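Local coordinates for putative metal-dependent isothiocyanate hydrolase SaxA (Pectobacterium carotovorum, PDB 6BRM), which probably hydrolyses isothiocyanates at a site that binds two zinc ions, at residues Y88-K93 against D145-V150. Residues are numbered along the deposited sequence; the frame is centred on the assembly and turned at random.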
# COMPACT_ATOMS: atom_id res chain seq x y z
N TYR B 88 23.09 -0.82 -1.31
CA TYR B 88 21.81 -1.22 -1.87
C TYR B 88 20.73 -0.21 -1.44
O TYR B 88 20.46 -0.09 -0.24
CB TYR B 88 21.42 -2.63 -1.38
CG TYR B 88 22.07 -3.77 -2.15
CD1 TYR B 88 21.78 -3.99 -3.50
CD2 TYR B 88 22.96 -4.65 -1.53
CE1 TYR B 88 22.36 -5.03 -4.21
CE2 TYR B 88 23.55 -5.70 -2.23
CZ TYR B 88 23.24 -5.89 -3.57
OH TYR B 88 23.81 -6.92 -4.27
N THR B 89 20.13 0.49 -2.40
CA THR B 89 19.08 1.48 -2.12
C THR B 89 17.69 1.01 -2.54
O THR B 89 17.54 0.06 -3.32
CB THR B 89 19.37 2.83 -2.80
OG1 THR B 89 19.33 2.68 -4.22
CG2 THR B 89 20.72 3.37 -2.37
N GLN B 90 16.69 1.71 -2.02
CA GLN B 90 15.27 1.43 -2.23
C GLN B 90 14.78 1.77 -3.64
O GLN B 90 14.02 1.00 -4.23
CB GLN B 90 14.47 2.23 -1.19
CG GLN B 90 12.96 2.27 -1.36
CD GLN B 90 12.29 3.19 -0.35
OE1 GLN B 90 11.18 2.92 0.10
NE2 GLN B 90 12.96 4.29 0.00
N ASP B 91 15.20 2.93 -4.15
CA ASP B 91 14.73 3.42 -5.46
C ASP B 91 15.73 4.40 -6.09
O ASP B 91 16.79 4.67 -5.51
CB ASP B 91 13.32 4.03 -5.33
CG ASP B 91 13.24 5.19 -4.33
OD1 ASP B 91 14.29 5.78 -3.96
OD2 ASP B 91 12.11 5.52 -3.91
N GLU B 92 15.40 4.92 -7.28
CA GLU B 92 16.31 5.80 -8.04
C GLU B 92 16.68 7.11 -7.34
O GLU B 92 17.83 7.53 -7.43
CB GLU B 92 15.73 6.11 -9.43
CG GLU B 92 15.83 4.95 -10.43
CD GLU B 92 17.24 4.66 -10.91
OE1 GLU B 92 17.54 3.48 -11.18
OE2 GLU B 92 18.06 5.60 -11.01
N LYS B 93 15.72 7.76 -6.67
CA LYS B 93 15.99 9.06 -6.03
C LYS B 93 16.97 8.95 -4.85
O LYS B 93 17.86 9.79 -4.71
CB LYS B 93 14.71 9.81 -5.63
CG LYS B 93 13.80 9.12 -4.62
CD LYS B 93 13.23 10.09 -3.59
CE LYS B 93 12.36 11.17 -4.21
NZ LYS B 93 11.56 11.89 -3.18
N ASP B 145 8.75 7.36 0.86
CA ASP B 145 8.79 5.91 0.78
C ASP B 145 9.85 5.36 1.73
O ASP B 145 10.88 6.00 1.96
CB ASP B 145 9.08 5.45 -0.65
CG ASP B 145 8.02 5.90 -1.64
OD1 ASP B 145 6.82 5.85 -1.32
OD2 ASP B 145 8.40 6.31 -2.76
N ALA B 146 9.60 4.17 2.26
CA ALA B 146 10.57 3.45 3.10
C ALA B 146 10.26 1.95 3.06
O ALA B 146 9.24 1.51 3.59
CB ALA B 146 10.54 3.98 4.52
N CYS B 147 11.16 1.17 2.46
CA CYS B 147 10.86 -0.22 2.12
C CYS B 147 11.20 -1.23 3.21
O CYS B 147 12.11 -1.01 4.02
CB CYS B 147 11.59 -0.63 0.83
SG CYS B 147 13.39 -0.71 0.97
N GLY B 148 10.45 -2.33 3.22
CA GLY B 148 10.77 -3.51 4.01
C GLY B 148 11.69 -4.41 3.22
O GLY B 148 11.90 -4.19 2.02
N LEU B 149 12.25 -5.42 3.88
CA LEU B 149 13.20 -6.35 3.26
C LEU B 149 12.96 -7.77 3.77
O LEU B 149 13.01 -8.00 4.98
CB LEU B 149 14.64 -5.97 3.59
CG LEU B 149 15.14 -4.58 3.25
CD1 LEU B 149 16.47 -4.33 3.94
CD2 LEU B 149 15.27 -4.42 1.74
N VAL B 150 12.70 -8.69 2.85
CA VAL B 150 12.62 -10.12 3.16
C VAL B 150 13.91 -10.77 2.66
O VAL B 150 14.42 -10.37 1.62
CB VAL B 150 11.39 -10.79 2.51
CG1 VAL B 150 11.35 -12.28 2.82
CG2 VAL B 150 10.11 -10.11 2.99
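Q90 reaches across to the backbone of D145, A146 and C147 and carries most of this buried contact. Its CG is anti to the backbone N (chi1 170°) and the chain beyond is extended, which carries the terminal amide across to the peptides that lead into strand 148-152. NE2 donates a weak hydrogen bond to O of D145 (3.3 Å, 158° at the hydrogen); its stronger partner is OD2 of D94, in the first turn of helix 92-100. Two acceptors at NE2 agree with the amide orientation as modelled. OE1 of Q90 lies 2.9 Å from N of C147 and also near N of A146, but the angles are too poor for either to count as a hydrogen bond.

Nonpolar contact accompanies the amide. SG of C147 lies 3.8 Å from both CB and CG of Q90, meeting the aliphatic part of the chain, and CB of C147 also packs against CG of Q90.

Among the charged groups, D91 is the N-cap of helix 92-100, with OD1 weakly bonded to N of D94. Its OD2 comes within 4.0 Å of OD2 of D145, the two side chains crossing at about a right angle. NZ of K93 stands 6.4 Å from OD2 of D145, too far for a salt bridge, and K169 of the second subunit makes a long, weak ion pair with OD1 of D145.

The contact joins the two mixed sheets of the metallo-beta-lactamase fold, at the exit of strand 87-89 and the entry to strand 148-152. CB of A146 points away from Q90, and its methyl touches the zinc ligand H67. Q90 thus links a helix start to the backbone beside the metal site through one amide, whereas the neighbouring carboxylates of D91 and D145 probably repel each other, an effect the nearby lysines may temper.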